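Local coordinates for amidase, hydantoinase/carbamoylase family (Burkholderia ambifaria, PDB 5TP4), which probably hydrolyses N-carbamoyl-L-amino acids at their carbamoyl carbon-nitrogen bond, as a two-zinc amidase of the peptidase M20 family, at residues B[215-220]-B[334-338]; B[220-226]-B[327-333]; B[269-275]-B[290-296]. All blocks are in the same frame, centred on the assembly; numbering follows the deposited sequence.

Contact 1. Residues B[215-220]-B[334-338]. With EDO (1,2-ethanediol), chain T.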
loop_
_atom_site.group_PDB
_atom_site.type_symbol
_atom_site.label_atom_id
_atom_site.label_comp_id
_atom_site.label_asym_id
_atom_site.label_seq_id
_atom_site.Cartn_x
_atom_site.Cartn_y
_atom_site.Cartn_z
ATOM N N VAL B 215 6.981 -34.877 -7.706
ATOM C CA VAL B 215 7.513 -33.665 -7.079
ATOM C C VAL B 215 9.020 -33.799 -6.929
ATOM O O VAL B 215 9.515 -34.798 -6.397
ATOM C CB VAL B 215 6.835 -33.391 -5.723
ATOM C CG1 VAL B 215 7.255 -32.043 -5.238
ATOM C CG2 VAL B 215 5.310 -33.421 -5.850
ATOM N N THR B 216 9.756 -32.775 -7.362
ATOM C CA THR B 216 11.207 -32.892 -7.386
ATOM C C THR B 216 11.889 -32.327 -6.145
ATOM O O THR B 216 13.035 -32.706 -5.864
ATOM C CB THR B 216 11.769 -32.222 -8.653
ATOM O OG1 THR B 216 11.432 -30.840 -8.678
ATOM C CG2 THR B 216 11.154 -32.854 -9.871
ATOM N N GLY B 217 11.219 -31.473 -5.396
ATOM C CA GLY B 217 11.837 -30.786 -4.281
ATOM C C GLY B 217 11.131 -29.467 -4.050
ATOM O O GLY B 217 10.099 -29.186 -4.649
ATOM N N GLY B 218 11.721 -28.669 -3.167
ATOM C CA GLY B 218 11.223 -27.337 -2.875
ATOM C C GLY B 218 12.193 -26.297 -3.406
ATOM O O GLY B 218 13.350 -26.611 -3.711
ATOM N N GLN B 219 11.710 -25.062 -3.535
ATOM C CA GLN B 219 12.442 -23.959 -4.141
ATOM C C GLN B 219 13.439 -23.342 -3.171
ATOM O O GLN B 219 13.277 -23.407 -1.954
ATOM C CB GLN B 219 11.465 -22.859 -4.552
ATOM C CG GLN B 219 10.539 -23.265 -5.667
ATOM C CD GLN B 219 9.246 -22.499 -5.621
ATOM O OE1 GLN B 219 8.698 -22.243 -4.548
ATOM N NE2 GLN B 219 8.744 -22.138 -6.799
ATOM N N ALA B 220 14.438 -22.653 -3.740
ATOM C CA ALA B 220 15.163 -21.622 -2.994
ATOM C C ALA B 220 14.328 -20.342 -2.989
ATOM O O ALA B 220 13.739 -19.972 -4.011
ATOM C CB ALA B 220 16.528 -21.347 -3.617
ATOM N N PRO B 334 16.778 -22.379 1.739
ATOM C CA PRO B 334 17.518 -23.063 0.678
ATOM C C PRO B 334 16.611 -23.957 -0.151
ATOM O O PRO B 334 15.559 -24.411 0.296
ATOM C CB PRO B 334 18.533 -23.910 1.451
ATOM C CG PRO B 334 17.775 -24.253 2.733
ATOM C CD PRO B 334 16.942 -23.024 3.059
ATOM N N ALA B 335 17.056 -24.226 -1.373
ATOM C CA ALA B 335 16.393 -25.260 -2.155
ATOM C C ALA B 335 16.479 -26.586 -1.410
ATOM O O ALA B 335 17.418 -26.842 -0.655
ATOM C CB ALA B 335 17.036 -25.389 -3.539
ATOM N N THR B 336 15.485 -27.430 -1.620
ATOM C CA THR B 336 15.364 -28.696 -0.894
ATOM C C THR B 336 15.073 -29.810 -1.883
ATOM O O THR B 336 13.921 -30.190 -2.094
ATOM C CB THR B 336 14.266 -28.613 0.173
ATOM O OG1 THR B 336 14.423 -27.384 0.905
ATOM C CG2 THR B 336 14.390 -29.795 1.140
ATOM N N PRO B 337 16.102 -30.376 -2.504
ATOM C CA PRO B 337 15.865 -31.493 -3.426
ATOM C C PRO B 337 15.375 -32.740 -2.700
ATOM O O PRO B 337 15.807 -33.049 -1.583
ATOM C CB PRO B 337 17.237 -31.726 -4.067
ATOM C CG PRO B 337 18.201 -31.091 -3.133
ATOM C CD PRO B 337 17.504 -29.931 -2.521
ATOM N N PHE B 338 14.462 -33.449 -3.352
ATOM C CA PHE B 338 14.005 -34.739 -2.858
ATOM C C PHE B 338 14.934 -35.850 -3.348
ATOM O O PHE B 338 15.823 -35.640 -4.171
ATOM C CB PHE B 338 12.551 -34.978 -3.290
ATOM C CG PHE B 338 11.559 -34.097 -2.598
ATOM C CD1 PHE B 338 11.904 -33.433 -1.422
ATOM C CD2 PHE B 338 10.284 -33.936 -3.116
ATOM C CE1 PHE B 338 10.988 -32.601 -0.781
ATOM C CE2 PHE B 338 9.341 -33.127 -2.479
ATOM C CZ PHE B 338 9.692 -32.449 -1.304
HETATM C C1 EDO T . 11.836 -25.172 0.393
HETATM O O1 EDO T . 12.854 -25.698 -0.476
HETATM C C2 EDO T . 12.304 -23.844 0.981
HETATM O O2 EDO T . 13.466 -24.043 1.804
#
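Residues 215-220 and 334-338 run antiparallel, their end-to-end directions 165° apart. Gly-218 and Thr-336 form a hydrogen-bonded pair: Gly-218 N donates to Thr-336 O at 2.9 Å and Thr-336 N to Gly-218 O at 3.1 Å. Phe-338 N reaches Thr-216 O at 3.0 Å. At the non-hydrogen-bonded pair the Gly-217 and Pro-337 CA atoms approach to 4.2 Å. A CB on Gly-217 (phi/psi 153/-172°) would lie 2.5 Å from Thr-336 O, so a side chain is excluded. Instead, Gly-217 CA sits 3.6 Å from the Phe-338 ring centroid, 8° off its normal, a CH-pi contact. Val-215 CG1 meets Phe-338 CE2 at 3.6 Å, beside strand 377-382. A 1,2-ethanediol, probably from the crystallisation liquor, donates from O2 to Pro-334 O (2.6 Å). These paired linkers resemble the hinge between catalytic and lid domains in M20 relatives; three backbone hydrogen bonds and the Phe-338 ring, laid against a glycine that has no side chain, hold the junction together.

Contact 2. Residues B[220-226]-B[327-333]. With EDO (1,2-ethanediol), chain T.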
loop_
_atom_site.group_PDB
_atom_site.type_symbol
_atom_site.label_atom_id
_atom_site.label_comp_id
_atom_site.label_asym_id
_atom_site.label_seq_id
_atom_site.Cartn_x
_atom_site.Cartn_y
_atom_site.Cartn_z
ATOM N N ALA B 220 14.438 -22.653 -3.740
ATOM C CA ALA B 220 15.163 -21.622 -2.994
ATOM C C ALA B 220 14.328 -20.342 -2.989
ATOM O O ALA B 220 13.739 -19.972 -4.011
ATOM C CB ALA B 220 16.528 -21.347 -3.617
ATOM N N ILE B 221 14.243 -19.691 -1.824
ATOM C CA ILE B 221 13.360 -18.545 -1.612
ATOM C C ILE B 221 14.174 -17.416 -0.991
ATOM O O ILE B 221 14.943 -17.646 -0.048
ATOM C CB ILE B 221 12.184 -18.885 -0.677
ATOM C CG1 ILE B 221 11.469 -20.169 -1.104
ATOM C CG2 ILE B 221 11.182 -17.697 -0.615
ATOM C CD1 ILE B 221 10.426 -20.616 -0.092
ATOM N N ARG B 222 13.960 -16.193 -1.474
ATOM C CA ARG B 222 14.439 -14.991 -0.809
ATOM C C ARG B 222 13.266 -14.045 -0.604
ATOM O O ARG B 222 12.441 -13.864 -1.504
ATOM C CB ARG B 222 15.528 -14.268 -1.623
ATOM C CG ARG B 222 16.652 -15.204 -2.032
ATOM C CD ARG B 222 17.522 -15.556 -0.841
ATOM N NE ARG B 222 18.686 -16.350 -1.255
ATOM C CZ ARG B 222 18.750 -17.684 -1.242
ATOM N NH1 ARG B 222 17.716 -18.405 -0.820
ATOM N NH2 ARG B 222 19.855 -18.303 -1.650
ATOM N N TRP B 223 13.211 -13.439 0.572
ATOM C CA TRP B 223 12.282 -12.354 0.863
ATOM C C TRP B 223 13.091 -11.086 1.055
ATOM O O TRP B 223 14.054 -11.079 1.827
ATOM C CB TRP B 223 11.486 -12.637 2.128
ATOM C CG TRP B 223 10.275 -13.475 1.920
ATOM C CD1 TRP B 223 9.885 -14.103 0.773
ATOM C CD2 TRP B 223 9.262 -13.738 2.895
ATOM N NE1 TRP B 223 8.675 -14.754 0.978
ATOM C CE2 TRP B 223 8.279 -14.544 2.274
ATOM C CE3 TRP B 223 9.099 -13.385 4.237
ATOM C CZ2 TRP B 223 7.144 -14.986 2.952
ATOM C CZ3 TRP B 223 7.962 -13.822 4.907
ATOM C CH2 TRP B 223 7.008 -14.622 4.266
ATOM N N LEU B 224 12.706 -10.034 0.344
ATOM C CA LEU B 224 13.419 -8.768 0.367
ATOM C C LEU B 224 12.460 -7.669 0.800
ATOM O O LEU B 224 11.254 -7.732 0.544
ATOM C CB LEU B 224 13.995 -8.437 -1.023
ATOM C CG LEU B 224 14.765 -9.560 -1.740
ATOM C CD1 LEU B 224 15.303 -9.046 -3.071
ATOM C CD2 LEU B 224 15.887 -10.019 -0.899
ATOM N N ASP B 225 13.011 -6.677 1.478
ATOM C CA ASP B 225 12.330 -5.421 1.751
ATOM C C ASP B 225 13.008 -4.352 0.922
ATOM O O ASP B 225 14.237 -4.209 0.985
ATOM C CB ASP B 225 12.423 -5.026 3.227
ATOM C CG ASP B 225 11.712 -5.982 4.134
ATOM O OD1 ASP B 225 10.662 -6.510 3.747
ATOM O OD2 ASP B 225 12.205 -6.190 5.255
ATOM N N VAL B 226 12.219 -3.580 0.184
ATOM C CA VAL B 226 12.739 -2.499 -0.632
ATOM C C VAL B 226 12.137 -1.192 -0.135
ATOM O O VAL B 226 10.923 -1.109 0.092
ATOM C CB VAL B 226 12.423 -2.702 -2.124
ATOM C CG1 VAL B 226 13.073 -1.608 -2.926
ATOM C CG2 VAL B 226 12.904 -4.071 -2.606
ATOM N N ILE B 327 17.788 -2.106 -0.259
ATOM C CA ILE B 327 17.226 -3.442 -0.423
ATOM C C ILE B 327 17.824 -4.335 0.647
ATOM O O ILE B 327 19.052 -4.506 0.710
ATOM C CB ILE B 327 17.498 -4.023 -1.818
ATOM C CG1 ILE B 327 16.808 -3.166 -2.886
ATOM C CG2 ILE B 327 17.055 -5.478 -1.874
ATOM C CD1 ILE B 327 17.193 -3.534 -4.304
ATOM N N ASP B 328 16.967 -4.887 1.496
ATOM C CA ASP B 328 17.386 -5.733 2.603
ATOM C C ASP B 328 16.765 -7.107 2.433
ATOM O O ASP B 328 15.578 -7.224 2.127
ATOM C CB ASP B 328 16.969 -5.132 3.956
ATOM C CG ASP B 328 17.711 -3.844 4.285
ATOM O OD1 ASP B 328 18.950 -3.786 4.124
ATOM O OD2 ASP B 328 17.044 -2.885 4.709
ATOM N N THR B 329 17.564 -8.144 2.636
ATOM C CA THR B 329 17.058 -9.513 2.590
ATOM C C THR B 329 16.673 -9.903 4.009
ATOM O O THR B 329 17.544 -10.005 4.879
ATOM C CB THR B 329 18.114 -10.468 2.040
ATOM O OG1 THR B 329 18.487 -10.048 0.729
ATOM C CG2 THR B 329 17.546 -11.910 1.959
ATOM N N CYS B 330 15.379 -10.131 4.244
ATOM C CA CYS B 330 14.904 -10.425 5.589
ATOM C C CYS B 330 14.586 -11.896 5.839
ATOM O O CYS B 330 14.367 -12.267 6.996
ATOM C CB CYS B 330 13.666 -9.596 5.903
ATOM S SG CYS B 330 12.315 -10.018 4.823
ATOM N N TRP B 331 14.555 -12.738 4.807
ATOM C CA TRP B 331 14.397 -14.174 4.985
ATOM C C TRP B 331 15.041 -14.905 3.821
ATOM O O TRP B 331 14.870 -14.502 2.671
ATOM C CB TRP B 331 12.914 -14.561 5.059
ATOM C CG TRP B 331 12.718 -16.000 5.471
ATOM C CD1 TRP B 331 13.106 -16.569 6.643
ATOM C CD2 TRP B 331 12.099 -17.036 4.706
ATOM N NE1 TRP B 331 12.769 -17.906 6.656
ATOM C CE2 TRP B 331 12.142 -18.214 5.482
ATOM C CE3 TRP B 331 11.507 -17.085 3.438
ATOM C CZ2 TRP B 331 11.617 -19.426 5.037
ATOM C CZ3 TRP B 331 10.986 -18.285 2.996
ATOM C CH2 TRP B 331 11.043 -19.445 3.799
ATOM N N ARG B 332 15.737 -15.999 4.117
ATOM C CA ARG B 332 16.286 -16.893 3.103
ATOM C C ARG B 332 15.917 -18.323 3.468
ATOM O O ARG B 332 15.907 -18.683 4.645
ATOM C CB ARG B 332 17.821 -16.799 3.007
ATOM C CG ARG B 332 18.390 -15.394 2.812
ATOM C CD ARG B 332 19.922 -15.422 2.901
ATOM N NE ARG B 332 20.472 -14.095 2.637
ATOM C CZ ARG B 332 20.574 -13.133 3.548
ATOM N NH1 ARG B 332 20.184 -13.364 4.796
ATOM N NH2 ARG B 332 21.074 -11.943 3.216
ATOM N N SER B 333 15.632 -19.134 2.454
ATOM C CA SER B 333 15.415 -20.562 2.641
ATOM C C SER B 333 16.070 -21.287 1.476
ATOM O O SER B 333 15.927 -20.862 0.323
ATOM C CB SER B 333 13.922 -20.908 2.691
ATOM O OG SER B 333 13.759 -22.110 3.425
HETATM C C1 EDO T . 11.836 -25.172 0.393
HETATM O O1 EDO T . 12.854 -25.698 -0.476
HETATM C C2 EDO T . 12.304 -23.844 0.981
HETATM O O2 EDO T . 13.466 -24.043 1.804
HETATM O O HOH W 1 14.723 -1.552 3.031
#
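Two indoles dominate the pairing of 220-226 with 327-333. Trp-223 (chi1 -85°, m) and Trp-331 (chi1 -170°, t) start from a hydrogen-bonded pair with CB atoms 3.8 Å apart, yet their different rotamers turn the rings into an edge-to-face stack: the edge of Trp-331 points at the face of Trp-223, the five-membered ring of Trp-223 and six-membered ring of Trp-331 having centroids 5.3 Å apart and planes at 59°. Trp-331 CZ3 also rests on Ile-221 CG2 at 3.7 Å. Next to it, Cys-330 (psi -10°) and Trp-331 both oppose Trp-223 in a classic beta bulge: Trp-223 O accepts Cys-330 N at 2.9 Å and, weakly, Trp-331 N at 3.4 Å. The p rotamer of Cys-330 brings SG to 3.8 Å from Trp-223 CB. The strands cross at 143° and belong to an antiparallel sheet backed by helices, as in the lid domain of M20 enzymes. On the face toward helix 300-321, Arg-222 folds back (chi1 and chi2 both m), so that NH1 donates to Ile-221 O at 3.0 Å, while NH2 forms salt bridges with Asp-300 and Asp-304. Leu-224 (m, t) sets CD2 3.1 Å from Thr-329 OG1. On the Trp-223 face, Asp-225 OD1 makes a salt bridge to Arg-282 of the second subunit.

Contact 3. Residues B[269-275]-B[290-296]; sequences LATIGQA and TFTVDLR
Thr-292, Leu-269 and Arg-296 lose the most surface where hairpin strands 269-277 and 288-297 pair antiparallel, the axes of 269-271 and 290-296 lying 4.6 Å apart at 164°. Leu-269 (m, t) faces Arg-296 in a hydrogen-bonded pair, CA atoms 4.9 Å apart: Leu-269 N to Arg-296 O and Arg-296 N to Leu-269 O are both 2.9 Å. Thr-271 N to Asp-294 O is 2.9 Å and Asp-294 N to Thr-271 O 2.8 Å. Residues 272-274, with Gly-273 at phi/psi -94/-23°, then leave the ladder, and the register has shifted by one when Ala-275 pairs with Phe-291. Thr-292 (chi1 62°, p) fills the break: OG1 accepts Gln-274 N at 3.1 Å, N donates to Gln-274 O at 2.9 Å, and OG1 donates to water W 3 (2.8 Å), which bridges Thr-271 O and Gly-273 N, each 3.0 Å away. Arg-296 turns its end away, placing NE 2.8 Å from Asp-294 OD1 and NH2 2.9 Å from Asp-294 OD2, a bidentate salt bridge. The pair's faces thus differ: Ala-270 CB and Leu-295 CD2 (3.5 Å) give helices 246-262 and 300-321 an apolar surface, while the other combines Leu-269 with polar Asp-294, Arg-296 and Thr-271, whose OG1 is hydrogen-bonded to Arg-243 NH1 of the second subunit.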
loop_
_atom_site.group_PDB
_atom_site.type_symbol
_atom_site.label_atom_id
_atom_site.label_comp_id
_atom_site.label_asym_id
_atom_site.label_seq_id
_atom_site.Cartn_x
_atom_site.Cartn_y
_atom_site.Cartn_z
ATOM N N LEU B 269 10.864 -17.177 -10.310
ATOM C CA LEU B 269 9.602 -16.492 -10.026
ATOM C C LEU B 269 9.867 -15.265 -9.172
ATOM O O LEU B 269 10.813 -15.240 -8.392
ATOM C CB LEU B 269 8.618 -17.380 -9.255
ATOM C CG LEU B 269 8.340 -18.763 -9.843
ATOM C CD1 LEU B 269 7.522 -19.537 -8.802
ATOM C CD2 LEU B 269 7.619 -18.682 -11.222
ATOM N N ALA B 270 9.007 -14.258 -9.300
ATOM C CA ALA B 270 9.098 -13.139 -8.375
ATOM C C ALA B 270 7.739 -12.496 -8.214
ATOM O O ALA B 270 6.957 -12.404 -9.163
ATOM C CB ALA B 270 10.103 -12.075 -8.823
ATOM N N THR B 271 7.496 -12.014 -7.003
ATOM C CA THR B 271 6.192 -11.519 -6.601
ATOM C C THR B 271 6.395 -10.323 -5.692
ATOM O O THR B 271 7.094 -10.435 -4.682
ATOM C CB THR B 271 5.418 -12.596 -5.833
ATOM O OG1 THR B 271 5.462 -13.846 -6.531
ATOM C CG2 THR B 271 3.967 -12.152 -5.624
ATOM N N ILE B 272 5.743 -9.201 -6.008
ATOM C CA ILE B 272 5.687 -8.066 -5.101
ATOM C C ILE B 272 4.307 -8.143 -4.457
ATOM O O ILE B 272 3.290 -7.776 -5.063
ATOM C CB ILE B 272 5.932 -6.737 -5.815
ATOM C CG1 ILE B 272 7.383 -6.716 -6.358
ATOM C CG2 ILE B 272 5.665 -5.577 -4.848
ATOM C CD1 ILE B 272 7.670 -5.476 -7.227
ATOM N N GLY B 273 4.275 -8.679 -3.247
ATOM C CA GLY B 273 3.023 -8.936 -2.558
ATOM C C GLY B 273 2.549 -7.849 -1.617
ATOM O O GLY B 273 1.357 -7.784 -1.307
ATOM N N GLN B 274 3.447 -7.002 -1.126
ATOM C CA GLN B 274 3.054 -5.874 -0.298
ATOM C C GLN B 274 3.715 -4.628 -0.845
ATOM O O GLN B 274 4.851 -4.691 -1.322
ATOM C CB GLN B 274 3.472 -6.050 1.184
ATOM C CG GLN B 274 2.967 -7.325 1.811
ATOM C CD GLN B 274 3.393 -7.480 3.259
ATOM O OE1 GLN B 274 4.245 -6.738 3.767
ATOM N NE2 GLN B 274 2.790 -8.436 3.938
ATOM N N ALA B 275 2.977 -3.517 -0.837
ATOM C CA ALA B 275 3.545 -2.278 -1.342
ATOM C C ALA B 275 2.680 -1.119 -0.894
ATOM O O ALA B 275 1.445 -1.245 -0.808
ATOM C CB ALA B 275 3.671 -2.293 -2.876
ATOM N N THR B 290 7.604 1.714 0.089
ATOM C CA THR B 290 8.142 0.413 0.473
ATOM C C THR B 290 7.413 -0.669 -0.309
ATOM O O THR B 290 6.217 -0.560 -0.573
ATOM C CB THR B 290 8.008 0.135 1.982
ATOM O OG1 THR B 290 6.630 0.228 2.383
ATOM C CG2 THR B 290 8.900 1.104 2.811
ATOM N N PHE B 291 8.137 -1.715 -0.694
ATOM C CA PHE B 291 7.451 -2.889 -1.200
ATOM C C PHE B 291 8.287 -4.109 -0.855
ATOM O O PHE B 291 9.468 -3.991 -0.527
ATOM C CB PHE B 291 7.192 -2.784 -2.701
ATOM C CG PHE B 291 8.418 -2.587 -3.543
ATOM C CD1 PHE B 291 8.913 -1.312 -3.790
ATOM C CD2 PHE B 291 9.033 -3.671 -4.158
ATOM C CE1 PHE B 291 10.029 -1.130 -4.623
ATOM C CE2 PHE B 291 10.146 -3.498 -4.985
ATOM C CZ PHE B 291 10.636 -2.231 -5.230
ATOM N N THR B 292 7.656 -5.281 -0.894
ATOM C CA THR B 292 8.352 -6.532 -0.613
ATOM C C THR B 292 8.557 -7.296 -1.911
ATOM O O THR B 292 7.811 -7.130 -2.883
ATOM C CB THR B 292 7.593 -7.426 0.383
ATOM O OG1 THR B 292 6.315 -7.804 -0.164
ATOM C CG2 THR B 292 7.401 -6.701 1.705
ATOM N N VAL B 293 9.593 -8.129 -1.936
ATOM C CA VAL B 293 9.845 -9.007 -3.070
ATOM C C VAL B 293 9.977 -10.425 -2.549
ATOM O O VAL B 293 10.736 -10.675 -1.609
ATOM C CB VAL B 293 11.120 -8.618 -3.850
ATOM C CG1 VAL B 293 11.299 -9.560 -4.984
ATOM C CG2 VAL B 293 10.997 -7.198 -4.414
ATOM N N ASP B 294 9.235 -11.347 -3.159
ATOM C CA ASP B 294 9.404 -12.783 -2.965
ATOM C C ASP B 294 10.055 -13.320 -4.234
ATOM O O ASP B 294 9.480 -13.202 -5.322
ATOM C CB ASP B 294 8.037 -13.422 -2.692
ATOM C CG ASP B 294 8.071 -14.953 -2.577
ATOM O OD1 ASP B 294 8.420 -15.622 -3.562
ATOM O OD2 ASP B 294 7.654 -15.467 -1.510
ATOM N N LEU B 295 11.262 -13.878 -4.103
ATOM C CA LEU B 295 12.033 -14.427 -5.223
ATOM C C LEU B 295 12.164 -15.933 -5.073
ATOM O O LEU B 295 12.467 -16.414 -3.983
ATOM C CB LEU B 295 13.458 -13.870 -5.263
ATOM C CG LEU B 295 13.738 -12.436 -5.656
ATOM C CD1 LEU B 295 15.268 -12.263 -5.649
ATOM C CD2 LEU B 295 13.163 -12.160 -7.035
ATOM N N ARG B 296 11.983 -16.672 -6.164
ATOM C CA ARG B 296 12.115 -18.127 -6.121
ATOM C C ARG B 296 12.932 -18.625 -7.294
ATOM O O ARG B 296 12.914 -18.042 -8.380
ATOM C CB ARG B 296 10.775 -18.830 -6.167
ATOM C CG ARG B 296 9.752 -18.167 -5.315
ATOM C CD ARG B 296 9.224 -19.089 -4.290
ATOM N NE ARG B 296 8.476 -18.387 -3.252
ATOM C CZ ARG B 296 7.754 -19.001 -2.328
ATOM N NH1 ARG B 296 7.664 -20.345 -2.341
ATOM N NH2 ARG B 296 7.145 -18.283 -1.394
HETATM O O HOH W 2 7.546 -15.397 -6.142
HETATM O O HOH W 3 6.465 -10.066 -1.758
#

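How the contacts relate
Along the chain the segments come in the order 215-220, 220-226, 269-275, 290-296, 327-333, 334-338, so contact 1 encloses contact 2, which in turn encloses contact 3. Contacts 1 and 2 use the same two strands, 212-229 and 324-337; around contacts 2 and 3, strand 212-229 lies between 324-337 and 288-297. Contacts 2 and 3 have centres about 9 Å apart and meet through Leu-224 N and Val-293 O; contact 1 lies about 17 Å from contact 2 and 20 Å from contact 3, sharing Ala-220 with the former. Contact 1 thus lies nearer the zinc-binding residues, whereas contacts 2 and 3 lie farther out and touch the second subunit more extensively, consistent with the lid and dimerisation domain of M20 enzymes.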